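Local structure of Lmo0305 protein (Listeria monocytogenes, 3PJ0) at residues I78-W83 / V138-I143; R90-H95 / I114-L119. The protein belongs to the fold-type I family of pyridoxal-phosphate-dependent proteins and carries the cofactor covalently attached. All coordinates share one frame; numbering follows the deposited sequence.

How the interactions relate
Both contacts lie in the pyridoxal-phosphate-binding type of fold and share one mixed sheet, in which strands 140-144 and 91-94 are neighbours. Interaction 1 is fully buried and sets helix 72-87 against strand 140-144; it joins a helix to a sheet face through a few methyl groups, two serines and a bridging water. Interaction 2 is a strand-to-strand pairing at the edge of that sheet, partly open to solvent, built on backbone N-H to carbonyl bonds with side-chain contacts above and below. The two meet at Ala93, whose N and O are probably hydrogen-bonded to Ser140 O and Leu142 N, respectively. Interaction 2 is nested within the chain loop closed by interaction 1.

Interaction 1 (I78-W83 / V138-I143); sequences IALRIW and VSSVLI
The indole of Trp83 is the one large flat group here, and it turns away from segment 138-143. Its ring is stacked with Phe224, and at its edge NE1 is hydrogen-bonded to Ser201 OG. Towards the strand Trp83 offers little more than its stem, Trp83 CB lying 4.3 Å from Ser140 CB, while the backbone Trp83 O sits 3.8 Å from Ser139 CB. Leu80 is the side chain that reaches across. Its chi1 of -59° puts CG anti to the carbonyl carbon and brings the branch to the strand: Leu80 CD2 rests 3.3 Å from Ser140 OG, and Leu80 CD1 meets Leu142 CD1 at 4.1 Å, the two leucines crossing at about a right angle. Ser140 holds OG in the crowded position between its backbone N and carbonyl carbon (chi1 72°), and Ser139 does likewise, so both hydroxyls face the helix. A water ties them to it, donating to Leu80 O at 2.6 Å and to Ser139 OG at 2.8 Å, and hydrogen-bonded to Ser140 OG at 2.8 Å. Ser139 OG also has Asn89 O and Arg91 O as partners, which must share its single proton. The buried polar groups are thus linked through the water. This is an alpha/beta layer contact of the pyridoxal-phosphate fold: helix 78-83 lies on one sheet face, nearly antiparallel to strand 140-143 (157°), axes 9.5 Å apart. Strand 140-144 lies between strands 91-94 and 173-178; Ala79 and Trp83 touch the latter, and Ile78 and Ile82 pack against helix 222-234.

Interaction 2 (R90-H95 / I114-L119); sequences RRVAYH and ITPLLL
Strands 91-94 and 115-118 form the parallel pair at one edge of the mixed sheet, joined by a beta-alpha-beta connection that runs through helices 99-102 and 107-112. Five backbone hydrogen bonds hold them. Arg90 O takes the N-H of Thr115 in its carbonyl plane, at 2.9 Å from Thr115 N. Val92 uses both its N-H and its carbonyl toward segment 114-119, straddling Pro116: its N reaches Thr115 O at 3.1 Å, and its O receives Leu117 N at 2.7 Å, the straightest bond of the set (173° at the hydrogen). Tyr94 repeats this, its N bonding to Leu117 O and its O to Leu119 N at 2.8 Å, the last donor standing 41° above the carbonyl plane. On the face of Val92 and Tyr94, Val92 CG2 touches Ile114 CG2 at 3.6 Å. The Tyr94 side chain, with CG in the crowded position between backbone N and carbonyl carbon (chi1 54°), lies alongside Pro116 and Leu118, pointing the same way. Pro116 CG comes to 3.2 Å from Tyr94 OH, and Leu118 CD2 to 3.7 Å from Tyr94 CE1. That hydroxyl is hydrogen-bonded to Glu101 OE1, which anchors the tip of the ring to helix 99-102, while Leu108 of helix 107-112 also packs on Tyr94 and Pro116. On the opposite face, Ala93 CB meets Leu119 CD1 at 3.9 Å, and the aliphatic part of Arg91 lies along Thr115. Because the bonds use the amides of Thr115, Leu117 and Leu119, Pro116, which has no N-H, falls where none is needed for the pairing: the backbone sets the register, and the side chains add apolar cover.

Interaction 1 (I78-W83 / V138-I143)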
loop_
_atom_site.group_PDB
_atom_site.type_symbol
_atom_site.label_atom_id
_atom_site.label_comp_id
_atom_site.label_asym_id
_atom_site.label_seq_id
_atom_site.Cartn_x
_atom_site.Cartn_y
_atom_site.Cartn_z
ATOM N N ILE A 78 10.713 -4.218 7.851
ATOM C CA ILE A 78 11.434 -2.962 8.093
ATOM C C ILE A 78 11.903 -2.833 9.545
ATOM O O ILE A 78 13.067 -2.463 9.788
ATOM C CB ILE A 78 10.569 -1.730 7.675
ATOM C CG1 ILE A 78 10.432 -1.716 6.163
ATOM C CG2 ILE A 78 11.163 -0.372 8.191
ATOM C CD1 ILE A 78 9.364 -0.699 5.633
ATOM N N ALA A 79 11.049 -3.179 10.513
ATOM C CA ALA A 79 11.424 -3.080 11.920
ATOM C C ALA A 79 12.664 -3.943 12.183
ATOM O O ALA A 79 13.629 -3.476 12.801
ATOM C CB ALA A 79 10.224 -3.501 12.861
ATOM N N LEU A 80 12.635 -5.194 11.719
ATOM C CA LEU A 80 13.736 -6.143 11.955
ATOM C C LEU A 80 15.034 -5.688 11.263
ATOM O O LEU A 80 16.134 -5.840 11.852
ATOM C CB LEU A 80 13.332 -7.578 11.542
ATOM C CG LEU A 80 12.100 -8.165 12.283
ATOM C CD1 LEU A 80 11.776 -9.563 11.866
ATOM C CD2 LEU A 80 12.284 -8.052 13.837
ATOM N N ARG A 81 14.926 -5.119 10.063
ATOM C CA ARG A 81 16.119 -4.539 9.394
ATOM C C ARG A 81 16.757 -3.381 10.184
ATOM O O ARG A 81 17.979 -3.296 10.313
ATOM C CB ARG A 81 15.802 -4.104 7.950
ATOM C CG ARG A 81 17.001 -3.430 7.209
ATOM C CD ARG A 81 18.232 -4.308 7.118
ATOM N NE ARG A 81 19.317 -3.544 6.512
ATOM C CZ ARG A 81 19.536 -3.437 5.201
ATOM N NH1 ARG A 81 18.801 -4.107 4.318
ATOM N NH2 ARG A 81 20.524 -2.651 4.777
ATOM N N ILE A 82 15.931 -2.476 10.707
ATOM C CA ILE A 82 16.447 -1.381 11.487
ATOM C C ILE A 82 17.225 -1.924 12.696
ATOM O O ILE A 82 18.360 -1.493 12.941
ATOM C CB ILE A 82 15.326 -0.443 11.934
ATOM C CG1 ILE A 82 14.693 0.221 10.717
ATOM C CG2 ILE A 82 15.829 0.646 12.937
ATOM C CD1 ILE A 82 13.349 0.952 10.989
ATOM N N TRP A 83 16.649 -2.881 13.437
ATOM C CA TRP A 83 17.361 -3.442 14.596
ATOM C C TRP A 83 18.610 -4.227 14.161
ATOM O O TRP A 83 19.601 -4.176 14.841
ATOM C CB TRP A 83 16.449 -4.277 15.493
ATOM C CG TRP A 83 15.329 -3.507 16.130
ATOM C CD1 TRP A 83 14.013 -3.820 16.088
ATOM C CD2 TRP A 83 15.419 -2.264 16.834
ATOM N NE1 TRP A 83 13.275 -2.880 16.737
ATOM C CE2 TRP A 83 14.108 -1.901 17.200
ATOM C CE3 TRP A 83 16.485 -1.420 17.203
ATOM C CZ2 TRP A 83 13.823 -0.743 17.926
ATOM C CZ3 TRP A 83 16.197 -0.248 17.912
ATOM C CH2 TRP A 83 14.885 0.069 18.271
ATOM N N VAL A 138 21.618 -12.932 18.229
ATOM C CA VAL A 138 20.620 -12.331 17.341
ATOM C C VAL A 138 20.449 -10.844 17.618
ATOM O O VAL A 138 20.708 -10.392 18.735
ATOM C CB VAL A 138 19.248 -13.036 17.474
ATOM C CG1 VAL A 138 19.368 -14.479 16.946
ATOM C CG2 VAL A 138 18.721 -12.998 18.935
ATOM N N SER A 139 20.061 -10.069 16.598
ATOM C CA SER A 139 19.794 -8.644 16.788
ATOM C C SER A 139 18.457 -8.430 17.479
ATOM O O SER A 139 18.305 -7.497 18.276
ATOM C CB SER A 139 19.790 -7.874 15.465
ATOM O OG SER A 139 18.915 -8.464 14.518
ATOM N N SER A 140 17.470 -9.253 17.120
ATOM C CA SER A 140 16.165 -9.165 17.742
ATOM C C SER A 140 15.431 -10.505 17.837
ATOM O O SER A 140 15.758 -11.503 17.145
ATOM C CB SER A 140 15.273 -8.197 16.953
ATOM O OG SER A 140 14.917 -8.791 15.739
ATOM N N VAL A 141 14.465 -10.501 18.746
ATOM C CA VAL A 141 13.508 -11.574 18.930
ATOM C C VAL A 141 12.176 -10.905 18.642
ATOM O O VAL A 141 11.921 -9.754 19.058
ATOM C CB VAL A 141 13.544 -12.142 20.377
ATOM C CG1 VAL A 141 12.344 -13.043 20.673
ATOM C CG2 VAL A 141 14.835 -12.905 20.599
ATOM N N LEU A 142 11.321 -11.635 17.948
ATOM C CA LEU A 142 9.972 -11.161 17.627
ATOM C C LEU A 142 9.019 -12.078 18.346
ATOM O O LEU A 142 9.184 -13.299 18.308
ATOM C CB LEU A 142 9.734 -11.198 16.115
ATOM C CG LEU A 142 8.320 -10.875 15.583
ATOM C CD1 LEU A 142 8.427 -10.392 14.110
ATOM C CD2 LEU A 142 7.315 -12.043 15.686
ATOM N N ILE A 143 8.042 -11.484 19.032
ATOM C CA ILE A 143 7.009 -12.209 19.780
ATOM C C ILE A 143 5.639 -11.825 19.208
ATOM O O ILE A 143 5.350 -10.660 18.976
ATOM C CB ILE A 143 7.030 -11.806 21.285
ATOM C CG1 ILE A 143 8.415 -12.030 21.896
ATOM C CG2 ILE A 143 5.899 -12.457 22.039
ATOM C CD1 ILE A 143 8.925 -13.479 21.877
HETATM O O HOH W 1 16.470 -7.313 13.996
#

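Interaction 2 (R90-H95 / I114-L119)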
loop_
_atom_site.group_PDB
_atom_site.type_symbol
_atom_site.label_atom_id
_atom_site.label_comp_id
_atom_site.label_asym_id
_atom_site.label_seq_id
_atom_site.Cartn_x
_atom_site.Cartn_y
_atom_site.Cartn_z
ATOM N N ARG A 90 22.457 -9.708 11.204
ATOM C CA ARG A 90 21.296 -10.055 10.351
ATOM C C ARG A 90 20.546 -11.308 10.777
ATOM O O ARG A 90 19.689 -11.811 10.024
ATOM C CB ARG A 90 21.718 -10.144 8.862
ATOM C CG ARG A 90 22.130 -8.802 8.221
ATOM C CD ARG A 90 21.005 -7.908 7.705
ATOM N NE ARG A 90 21.583 -6.746 7.029
ATOM C CZ ARG A 90 21.585 -6.471 5.734
ATOM N NH1 ARG A 90 20.887 -7.174 4.839
ATOM N NH2 ARG A 90 22.248 -5.385 5.335
ATOM N N ARG A 91 20.856 -11.861 11.949
ATOM C CA ARG A 91 20.078 -12.998 12.449
ATOM C C ARG A 91 18.990 -12.461 13.381
ATOM O O ARG A 91 19.227 -11.516 14.142
ATOM C CB ARG A 91 20.949 -14.026 13.189
ATOM C CG ARG A 91 21.637 -15.072 12.283
ATOM C CD ARG A 91 22.613 -14.471 11.338
ATOM N NE ARG A 91 23.651 -13.724 12.050
ATOM C CZ ARG A 91 24.567 -12.947 11.474
ATOM N NH1 ARG A 91 24.607 -12.808 10.149
ATOM N NH2 ARG A 91 25.452 -12.304 12.238
ATOM N N VAL A 92 17.802 -13.041 13.294
ATOM C CA VAL A 92 16.689 -12.741 14.229
ATOM C C VAL A 92 16.124 -14.065 14.724
ATOM O O VAL A 92 16.483 -15.120 14.183
ATOM C CB VAL A 92 15.573 -11.895 13.606
ATOM C CG1 VAL A 92 16.135 -10.583 13.098
ATOM C CG2 VAL A 92 14.855 -12.636 12.466
ATOM N N ALA A 93 15.232 -14.031 15.714
ATOM C CA ALA A 93 14.639 -15.249 16.214
ATOM C C ALA A 93 13.148 -15.078 16.476
ATOM O O ALA A 93 12.700 -14.044 16.973
ATOM C CB ALA A 93 15.370 -15.746 17.507
ATOM N N TYR A 94 12.388 -16.088 16.104
ATOM C CA TYR A 94 10.968 -16.076 16.335
ATOM C C TYR A 94 10.337 -17.476 16.226
ATOM O O TYR A 94 11.010 -18.436 15.854
ATOM C CB TYR A 94 10.282 -15.095 15.404
ATOM C CG TYR A 94 10.532 -15.222 13.890
ATOM C CD1 TYR A 94 10.507 -16.444 13.230
ATOM C CD2 TYR A 94 10.695 -14.060 13.099
ATOM C CE1 TYR A 94 10.681 -16.516 11.827
ATOM C CE2 TYR A 94 10.843 -14.122 11.727
ATOM C CZ TYR A 94 10.846 -15.335 11.087
ATOM O OH TYR A 94 11.009 -15.351 9.705
ATOM N N HIS A 95 9.047 -17.571 16.549
ATOM C CA HIS A 95 8.332 -18.826 16.480
ATOM C C HIS A 95 8.351 -19.357 15.021
ATOM O O HIS A 95 8.285 -18.566 14.074
ATOM C CB HIS A 95 6.880 -18.617 16.943
ATOM C CG HIS A 95 6.101 -19.888 17.122
ATOM N ND1 HIS A 95 5.449 -20.509 16.086
ATOM C CD2 HIS A 95 5.851 -20.637 18.225
ATOM C CE1 HIS A 95 4.852 -21.606 16.533
ATOM N NE2 HIS A 95 5.082 -21.705 17.833
ATOM N N ILE A 114 17.936 -11.390 5.872
ATOM C CA ILE A 114 17.926 -11.689 7.298
ATOM C C ILE A 114 17.689 -13.200 7.473
ATOM O O ILE A 114 16.908 -13.820 6.725
ATOM C CB ILE A 114 16.895 -10.818 8.024
ATOM C CG1 ILE A 114 17.489 -9.410 8.188
ATOM C CG2 ILE A 114 16.420 -11.477 9.388
ATOM C CD1 ILE A 114 16.553 -8.350 8.837
ATOM N N THR A 115 18.380 -13.799 8.445
ATOM C CA THR A 115 18.312 -15.255 8.684
ATOM C C THR A 115 17.543 -15.491 9.970
ATOM O O THR A 115 18.055 -15.154 11.041
ATOM C CB THR A 115 19.735 -15.879 8.860
ATOM O OG1 THR A 115 20.526 -15.720 7.664
ATOM C CG2 THR A 115 19.641 -17.370 9.210
ATOM N N PRO A 116 16.332 -16.080 9.884
ATOM C CA PRO A 116 15.561 -16.279 11.111
ATOM C C PRO A 116 15.872 -17.617 11.740
ATOM O O PRO A 116 15.879 -18.628 11.033
ATOM C CB PRO A 116 14.108 -16.240 10.621
ATOM C CG PRO A 116 14.182 -15.651 9.197
ATOM C CD PRO A 116 15.466 -16.189 8.700
ATOM N N LEU A 117 16.179 -17.594 13.023
ATOM C CA LEU A 117 16.452 -18.783 13.806
ATOM C C LEU A 117 15.118 -19.079 14.453
ATOM O O LEU A 117 14.501 -18.184 15.074
ATOM C CB LEU A 117 17.559 -18.514 14.834
ATOM C CG LEU A 117 18.872 -17.939 14.263
ATOM C CD1 LEU A 117 19.884 -17.583 15.372
ATOM C CD2 LEU A 117 19.500 -18.872 13.239
ATOM N N LEU A 118 14.641 -20.309 14.293
ATOM C CA LEU A 118 13.299 -20.649 14.765
ATOM C C LEU A 118 13.321 -21.134 16.215
ATOM O O LEU A 118 14.147 -21.950 16.607
ATOM C CB LEU A 118 12.653 -21.660 13.824
ATOM C CG LEU A 118 12.694 -21.272 12.346
ATOM C CD1 LEU A 118 11.968 -22.308 11.482
ATOM C CD2 LEU A 118 12.094 -19.888 12.122
ATOM N N LEU A 119 12.411 -20.607 17.021
ATOM C CA LEU A 119 12.409 -20.890 18.444
ATOM C C LEU A 119 11.416 -21.971 18.817
ATOM O O LEU A 119 10.209 -21.816 18.599
ATOM C CB LEU A 119 12.083 -19.612 19.226
ATOM C CG LEU A 119 13.072 -18.464 19.183
ATOM C CD1 LEU A 119 12.444 -17.144 19.699
ATOM C CD2 LEU A 119 14.351 -18.861 19.962
#